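Local coordinates for protein Azi13 (Streptomyces sahachiroi, PDB 5HMB) that probably hydrolyses the thioester of a naphthoate-type polyketide intermediate in azinomycin biosynthesis, as a hot dog-fold thioesterase of the PaaI family, at residues 55-60 with 77-82; 105-110 with 126-131. One frame throughout, in Å; residues are numbered along the deposited sequence. Where two conformers were deposited one is given.

Contact 1: 55-60 with 77-82; sequences VVESVA and VSNSTD
E57 and N79 meet between the long helix and the sheet of a hot dog fold, the helix lying in the curl of the sheet; helix 55-60 and strand 77-82 run at 125° to each other, their axes 9.3 Å apart at closest approach. E57 leaves the helix with CG anti to the backbone N (chi1 -168°), and its chain then bends back at chi2 toward the strand. E57 CB already lies 3.6 Å from N79 ND2. Past the bend, CD carries E57 OE1 to 2.7 Å from that N79 ND2. This hydrogen bond is nearly straight (166° at the hydrogen): OE1 receives it on its anti lone pair and lies in the amide plane of N79. N79 ND2 makes its second hydrogen bond to the carbonyl of C53, one turn earlier in the helix. F83 of the second subunit packs on both side chains, close to the strand edge where the sheet continues into that subunit. Beside this polar pair, V56 CG1 approaches T81 OG1 tip to tip at 3.8 Å. T81 OG1 donates to N79 OD1 at 2.8 Å, on a lone pair in the carbonyl plane, which fixes the amide's rotation from its oxygen side.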
ATOM      1  N   VAL A  55      15.469  -1.803   5.115  1.00 39.07           N
ATOM      2  CA  VAL A  55      15.711  -1.156   6.405  1.00 35.86           C
ATOM      3  C   VAL A  55      14.406  -0.965   7.164  1.00 38.40           C
ATOM      4  O   VAL A  55      14.347  -1.123   8.391  1.00 36.66           O
ATOM      5  CB  VAL A  55      16.414   0.195   6.193  1.00 45.38           C
ATOM      6  CG1 VAL A  55      16.327   1.046   7.470  1.00 38.46           C
ATOM      7  CG2 VAL A  55      17.846  -0.028   5.764  1.00 40.07           C
ATOM      8  N   VAL A  56      13.355  -0.558   6.459  1.00 40.27           N
ATOM      9  CA  VAL A  56      12.043  -0.441   7.090  1.00 36.56           C
ATOM     10  C   VAL A  56      11.605  -1.798   7.648  1.00 35.98           C
ATOM     11  O   VAL A  56      11.164  -1.912   8.800  1.00 37.74           O
ATOM     12  CB  VAL A  56      11.038   0.130   6.071  1.00 40.26           C
ATOM     13  CG1 VAL A  56       9.620  -0.082   6.534  1.00 40.32           C
ATOM     14  CG2 VAL A  56      11.297   1.629   5.842  1.00 33.21           C
ATOM     15  N   GLU A  57      11.738  -2.849   6.839  1.00 40.27           N
ATOM     16  CA  GLU A  57      11.409  -4.190   7.312  1.00 41.30           C
ATOM     17  C   GLU A  57      12.222  -4.541   8.557  1.00 38.58           C
ATOM     18  O   GLU A  57      11.660  -4.955   9.582  1.00 40.40           O
ATOM     19  CB  GLU A  57      11.630  -5.211   6.188  1.00 35.40           C
ATOM     20  CG  GLU A  57      11.014  -6.597   6.515  1.00 38.43           C
ATOM     21  CD  GLU A  57       9.488  -6.585   6.427  1.00 45.28           C
ATOM     22  OE1 GLU A  57       8.942  -5.768   5.653  1.00 48.51           O
ATOM     23  OE2 GLU A  57       8.833  -7.385   7.123  1.00 52.11           O
ATOM     24  N   SER A  58      13.544  -4.330   8.505  1.00 47.66           N
ATOM     25  CA  SER A  58      14.421  -4.686   9.629  1.00 40.41           C
ATOM     26  C   SER A  58      14.044  -3.936  10.902  1.00 44.27           C
ATOM     27  O   SER A  58      13.973  -4.529  11.986  1.00 48.46           O
ATOM     28  CB  SER A  58      15.884  -4.383   9.287  1.00 40.14           C
ATOM     29  OG  SER A  58      16.337  -5.029   8.114  1.00 39.04           O
ATOM     30  N   VAL A  59      13.864  -2.614  10.813  1.00 40.61           N
ATOM     31  CA  VAL A  59      13.668  -1.843  12.037  1.00 38.03           C
ATOM     32  C   VAL A  59      12.298  -2.146  12.646  1.00 45.50           C
ATOM     33  O   VAL A  59      12.157  -2.281  13.871  1.00 41.32           O
ATOM     34  CB  VAL A  59      13.872  -0.337  11.784  1.00 46.55           C
ATOM     35  CG1 VAL A  59      13.698   0.422  13.079  1.00 44.12           C
ATOM     36  CG2 VAL A  59      15.272  -0.056  11.207  1.00 38.61           C
ATOM     37  N   ALA A  60      11.271  -2.278  11.810  1.00 38.69           N
ATOM     38  CA  ALA A  60       9.957  -2.633  12.333  1.00 38.07           C
ATOM     39  C   ALA A  60       9.951  -4.053  12.914  1.00 45.05           C
ATOM     40  O   ALA A  60       9.374  -4.287  13.986  1.00 43.85           O
ATOM     41  CB  ALA A  60       8.902  -2.475  11.236  1.00 36.59           C
ATOM     42  N   VAL A  77       4.359  -9.821   6.910  1.00 40.29           N
ATOM     43  CA  VAL A  77       3.199  -9.981   6.047  1.00 44.55           C
ATOM     44  C   VAL A  77       3.273  -9.069   4.823  1.00 44.03           C
ATOM     45  O   VAL A  77       3.033  -9.514   3.700  1.00 41.68           O
ATOM     46  CB  VAL A  77       1.897  -9.729   6.828  1.00 37.27           C
ATOM     47  CG1 VAL A  77       0.750  -9.637   5.849  1.00 35.91           C
ATOM     48  CG2 VAL A  77       1.673 -10.836   7.845  1.00 43.56           C
ATOM     49  N   SER A  78       3.524  -7.772   5.029  1.00 41.94           N
ATOM     50  CA  SER A  78       3.595  -6.827   3.916  1.00 37.86           C
ATOM     51  C   SER A  78       4.363  -5.586   4.328  1.00 40.29           C
ATOM     52  O   SER A  78       4.488  -5.265   5.512  1.00 35.95           O
ATOM     53  CB  SER A  78       2.209  -6.416   3.414  1.00 44.94           C
ATOM     54  OG  SER A  78       1.528  -5.627   4.366  1.00 52.33           O
ATOM     55  N   ASN A  79       4.819  -4.857   3.314  1.00 37.67           N
ATOM     56  CA  ASN A  79       5.737  -3.741   3.483  1.00 33.04           C
ATOM     57  C   ASN A  79       5.444  -2.734   2.380  1.00 40.92           C
ATOM     58  O   ASN A  79       5.641  -3.038   1.198  1.00 38.69           O
ATOM     59  CB  ASN A  79       7.177  -4.235   3.402  1.00 35.19           C
ATOM     60  CG  ASN A  79       8.191  -3.126   3.528  1.00 43.53           C
ATOM     61  OD1 ASN A  79       8.075  -2.065   2.893  1.00 40.69           O
ATOM     62  ND2 ASN A  79       9.214  -3.363   4.351  1.00 41.26           N
ATOM     63  N   SER A  80       5.015  -1.538   2.771  0.63 41.10           N
ATOM     64  CA  SER A  80       4.703  -0.462   1.836  0.63 38.63           C
ATOM     65  C   SER A  80       5.582   0.731   2.185  0.63 40.24           C
ATOM     66  O   SER A  80       5.372   1.378   3.217  0.63 37.42           O
ATOM     67  CB  SER A  80       3.227  -0.091   1.915  0.63 39.95           C
ATOM     68  OG  SER A  80       2.837   0.637   0.776  0.63 43.37           O
ATOM     69  N   THR A  81       6.555   1.025   1.327  1.00 37.43           N
ATOM     70  CA  THR A  81       7.531   2.076   1.585  1.00 33.08           C
ATOM     71  C   THR A  81       7.455   3.123   0.482  1.00 35.28           C
ATOM     72  O   THR A  81       7.437   2.777  -0.707  1.00 33.90           O
ATOM     73  CB  THR A  81       8.947   1.491   1.700  1.00 34.72           C
ATOM     74  OG1 THR A  81       9.029   0.617   2.844  1.00 37.99           O
ATOM     75  CG2 THR A  81      10.010   2.586   1.849  1.00 36.51           C
ATOM     76  N   ASP A  82       7.356   4.393   0.886  1.00 31.64           N
ATOM     77  CA  ASP A  82       7.475   5.543  -0.014  1.00 36.92           C
ATOM     78  C   ASP A  82       8.895   6.092   0.052  1.00 43.95           C
ATOM     79  O   ASP A  82       9.482   6.179   1.134  1.00 39.00           O
ATOM     80  CB  ASP A  82       6.504   6.661   0.367  1.00 33.03           C
ATOM     81  CG  ASP A  82       5.058   6.299   0.115  1.00 51.41           C
ATOM     82  OD1 ASP A  82       4.778   5.693  -0.933  1.00 46.77           O
ATOM     83  OD2 ASP A  82       4.197   6.634   0.959  1.00 48.26           O
TER

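Contact 2: 105-110 with 126-131. With SO4 (sulfate ion), chain C.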
ATOM      1  N   ALA A 105      -3.683  -9.131  19.064  1.00 43.49           N
ATOM      2  CA  ALA A 105      -3.520 -10.563  19.279  1.00 52.05           C
ATOM      3  C   ALA A 105      -2.760 -11.201  18.130  1.00 48.29           C
ATOM      4  O   ALA A 105      -1.702 -11.805  18.333  1.00 45.04           O
ATOM      5  CB  ALA A 105      -4.882 -11.232  19.457  1.00 49.44           C
ATOM      6  N   THR A 106      -3.281 -11.071  16.909  1.00 39.19           N
ATOM      7  CA  THR A 106      -2.679 -11.748  15.772  1.00 41.64           C
ATOM      8  C   THR A 106      -1.823 -10.848  14.884  1.00 47.50           C
ATOM      9  O   THR A 106      -0.896 -11.356  14.245  1.00 42.16           O
ATOM     10  CB  THR A 106      -3.759 -12.406  14.916  1.00 40.80           C
ATOM     11  OG1 THR A 106      -4.679 -11.410  14.472  1.00 44.19           O
ATOM     12  CG2 THR A 106      -4.526 -13.515  15.746  1.00 48.65           C
ATOM     13  N   GLN A 107      -2.093  -9.541  14.821  1.00 45.90           N
ATOM     14  CA  GLN A 107      -1.413  -8.642  13.886  1.00 38.68           C
ATOM     15  C   GLN A 107      -0.658  -7.544  14.619  1.00 42.43           C
ATOM     16  O   GLN A 107      -1.063  -7.112  15.702  1.00 44.67           O
ATOM     17  CB  GLN A 107      -2.404  -7.954  12.942  1.00 43.21           C
ATOM     18  CG  GLN A 107      -3.212  -8.875  12.070  1.00 50.69           C
ATOM     19  CD  GLN A 107      -2.422  -9.387  10.892  1.00 64.15           C
ATOM     20  OE1 GLN A 107      -2.491  -8.823   9.801  1.00 61.26           O
ATOM     21  NE2 GLN A 107      -1.663 -10.466  11.099  1.00 62.40           N
ATOM     22  N   GLN A 108       0.431  -7.069  13.995  1.00 37.68           N
ATOM     23  CA  GLN A 108       1.068  -5.808  14.349  1.00 34.64           C
ATOM     24  C   GLN A 108       1.276  -4.971  13.087  1.00 43.30           C
ATOM     25  O   GLN A 108       1.580  -5.513  12.018  1.00 40.87           O
ATOM     26  CB  GLN A 108       2.429  -5.996  15.022  1.00 34.32           C
ATOM     27  CG  GLN A 108       2.427  -6.838  16.294  1.00 45.34           C
ATOM     28  CD  GLN A 108       3.767  -6.781  16.998  1.00 42.13           C
ATOM     29  OE1 GLN A 108       4.292  -5.697  17.273  1.00 44.52           O
ATOM     30  NE2 GLN A 108       4.345  -7.949  17.269  1.00 39.80           N
ATOM     31  N   VAL A 109       1.133  -3.650  13.221  1.00 38.28           N
ATOM     32  CA  VAL A 109       1.527  -2.696  12.189  1.00 36.67           C
ATOM     33  C   VAL A 109       2.445  -1.657  12.819  1.00 37.11           C
ATOM     34  O   VAL A 109       2.119  -1.090  13.865  1.00 41.74           O
ATOM     35  CB  VAL A 109       0.311  -2.012  11.539  1.00 37.44           C
ATOM     36  CG1 VAL A 109       0.787  -0.971  10.528  1.00 35.97           C
ATOM     37  CG2 VAL A 109      -0.571  -3.031  10.871  1.00 33.71           C
ATOM     38  N   TRP A 110       3.584  -1.404  12.174  1.00 34.79           N
ATOM     39  CA  TRP A 110       4.548  -0.406  12.607  1.00 30.56           C
ATOM     40  C   TRP A 110       4.800   0.578  11.471  1.00 43.66           C
ATOM     41  O   TRP A 110       4.681   0.228  10.297  1.00 36.88           O
ATOM     42  CB  TRP A 110       5.874  -1.050  13.030  1.00 38.33           C
ATOM     43  CG  TRP A 110       5.744  -1.804  14.298  1.00 36.92           C
ATOM     44  CD1 TRP A 110       5.104  -3.000  14.484  1.00 42.60           C
ATOM     45  CD2 TRP A 110       6.238  -1.403  15.581  1.00 40.13           C
ATOM     46  NE1 TRP A 110       5.182  -3.372  15.812  1.00 44.20           N
ATOM     47  CE2 TRP A 110       5.871  -2.406  16.503  1.00 43.26           C
ATOM     48  CE3 TRP A 110       6.957  -0.291  16.040  1.00 41.51           C
ATOM     49  CZ2 TRP A 110       6.200  -2.332  17.863  1.00 47.79           C
ATOM     50  CZ3 TRP A 110       7.284  -0.219  17.387  1.00 51.65           C
ATOM     51  CH2 TRP A 110       6.904  -1.232  18.281  1.00 50.85           C
ATOM     52  N   GLN A 126       5.303   1.376   6.062  1.00 36.10           N
ATOM     53  CA  GLN A 126       4.377   0.714   6.973  1.00 40.51           C
ATOM     54  C   GLN A 126       4.550  -0.788   6.822  1.00 43.77           C
ATOM     55  O   GLN A 126       4.515  -1.302   5.702  1.00 40.05           O
ATOM     56  CB  GLN A 126       2.926   1.091   6.670  1.00 47.46           C
ATOM     57  CG  GLN A 126       2.719   2.566   6.409  1.00 47.61           C
ATOM     58  CD  GLN A 126       2.970   3.404   7.648  1.00 52.46           C
ATOM     59  OE1 GLN A 126       2.429   3.108   8.717  1.00 47.86           O
ATOM     60  NE2 GLN A 126       3.802   4.446   7.517  1.00 38.69           N
ATOM     61  N   VAL A 127       4.714  -1.489   7.944  1.00 35.22           N
ATOM     62  CA  VAL A 127       5.041  -2.910   7.951  1.00 38.14           C
ATOM     63  C   VAL A 127       3.983  -3.651   8.768  1.00 38.86           C
ATOM     64  O   VAL A 127       3.779  -3.364   9.957  1.00 37.48           O
ATOM     65  CB  VAL A 127       6.449  -3.173   8.507  1.00 40.56           C
ATOM     66  CG1 VAL A 127       6.712  -4.657   8.620  1.00 36.95           C
ATOM     67  CG2 VAL A 127       7.469  -2.567   7.598  1.00 36.29           C
ATOM     68  N   ARG A 128       3.303  -4.590   8.118  1.00 36.67           N
ATOM     69  CA  ARG A 128       2.319  -5.442   8.762  1.00 39.31           C
ATOM     70  C   ARG A 128       2.985  -6.778   9.017  1.00 42.80           C
ATOM     71  O   ARG A 128       3.635  -7.324   8.118  1.00 36.57           O
ATOM     72  CB  ARG A 128       1.075  -5.626   7.892  1.00 34.40           C
ATOM     73  CG  ARG A 128       0.074  -6.705   8.456  1.00 39.90           C
ATOM     74  CD  ARG A 128      -1.188  -6.783   7.583  1.00 42.76           C
ATOM     75  NE  ARG A 128      -1.958  -5.529   7.587  1.00 42.36           N
ATOM     76  CZ  ARG A 128      -2.915  -5.277   8.476  1.00 53.79           C
ATOM     77  NH1 ARG A 128      -3.188  -6.183   9.414  1.00 41.39           N
ATOM     78  NH2 ARG A 128      -3.600  -4.137   8.436  1.00 40.25           N
ATOM     79  N   LEU A 129       2.853  -7.273  10.247  1.00 35.90           N
ATOM     80  CA  LEU A 129       3.433  -8.532  10.672  1.00 43.16           C
ATOM     81  C   LEU A 129       2.380  -9.367  11.390  1.00 46.65           C
ATOM     82  O   LEU A 129       1.435  -8.842  11.979  1.00 44.04           O
ATOM     83  CB  LEU A 129       4.623  -8.309  11.604  1.00 36.32           C
ATOM     84  CG  LEU A 129       5.691  -7.308  11.165  1.00 48.01           C
ATOM     85  CD1 LEU A 129       5.636  -6.062  12.031  1.00 42.30           C
ATOM     86  CD2 LEU A 129       7.068  -7.949  11.229  1.00 45.17           C
ATOM     87  N   HIS A 130       2.561 -10.676  11.345  1.00 52.12           N
ATOM     88  CA  HIS A 130       1.643 -11.626  11.966  1.00 50.49           C
ATOM     89  C   HIS A 130       2.291 -12.163  13.236  1.00 47.09           C
ATOM     90  O   HIS A 130       3.498 -12.419  13.259  1.00 41.05           O
ATOM     91  CB  HIS A 130       1.319 -12.747  10.974  1.00 45.92           C
ATOM     92  CG  HIS A 130       0.407 -13.812  11.505  1.00 71.62           C
ATOM     93  ND1 HIS A 130      -0.864 -13.549  11.975  1.00 78.78           N
ATOM     94  CD2 HIS A 130       0.575 -15.152  11.611  1.00 65.52           C
ATOM     95  CE1 HIS A 130      -1.430 -14.678  12.366  1.00 67.58           C
ATOM     96  NE2 HIS A 130      -0.578 -15.665  12.157  1.00 71.41           N
ATOM     97  N   ASN A 131       1.507 -12.268  14.315  1.00 46.43           N
ATOM     98  CA  ASN A 131       1.987 -12.870  15.561  1.00 47.10           C
ATOM     99  C   ASN A 131       1.691 -14.361  15.548  1.00 49.42           C
ATOM    100  O   ASN A 131       0.522 -14.760  15.526  1.00 45.72           O
ATOM    101  CB  ASN A 131       1.327 -12.259  16.795  1.00 51.17           C
ATOM    102  CG  ASN A 131       1.561 -10.776  16.921  1.00 49.80           C
ATOM    103  OD1 ASN A 131       2.642 -10.275  16.627  1.00 40.28           O
ATOM    104  ND2 ASN A 131       0.549 -10.068  17.391  1.00 45.38           N
TER
HETATM  105  S   SO4 C 302      -5.545  -8.240  16.097  1.00 61.86           S
HETATM  106  O1  SO4 C 302      -6.044  -7.504  17.262  1.00 67.94           O
HETATM  107  O2  SO4 C 302      -5.563  -9.686  16.337  1.00 50.32           O
HETATM  108  O3  SO4 C 302      -6.383  -7.922  14.948  1.00 52.57           O
HETATM  109  O4  SO4 C 302      -4.161  -7.855  15.835  1.00 56.42           O
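Q108 with L129 and W110 with V127 each exchange two backbone hydrogen bonds, joining strands 107-110 and 126-131 of an antiparallel hairpin. On the buried face carrying these four side chains, L129 CD1 packs 4.0 Å from W110 CD1. N131 reaches Q108 at the end of this face, where Q108 NE2 donates to N131 OD1 at 3.0 Å; NE2 also donates to the carbonyl of A64 in helix 49-68. Q108 OE1 accepts W110 NE1 at 2.9 Å. The other face turns to the third subunit, whose F84 packs on V109 and R128. Q107 has CG beside the backbone N (chi1 -60°) and bends again at chi2, which brings Q107 OE1 2.8 Å from R128 NH1, near the guanidinium plane. V109 CG2 sits over one guanidinium face, and R128 NH2 salt-bridges D82 of the third subunit. A leucine in place of R128 would probably leave Q107 OE1 without this donor and that aspartate without its charged mate. By contrast, the 105-106 loop is exposed: T106 N and OG1 both bind a sulfate, probably from the crystallisation liquor, and N131 ND2 donates to A105 O at 3.0 Å, from above the carbonyl plane. Helix 49-68 packs against the W110 face, strand 72-83 flanks 126-131, and strands 93-100 and 102-103 lie beside 107-110.

In the fold
From the N terminus, the chain passes through helix 13-18 and strands 21-26 and 29-35 before entering helix 49-68. Contact 1 closes the first loop, a short return of 16 residues from that helix to strand 72-83. The chain then adds strand 93-100 and the short 102-103 before contact 2 closes a second loop, the hairpin of strands 107-115 and 121-133. The two loops follow in series, neither enclosing the other. In space they meet, with centres about 11 Å apart, because strands 72-83 and 121-133 are sheet neighbours. V56 also packs on V127, so the helix in contact 1 bears directly on the hairpin of contact 2.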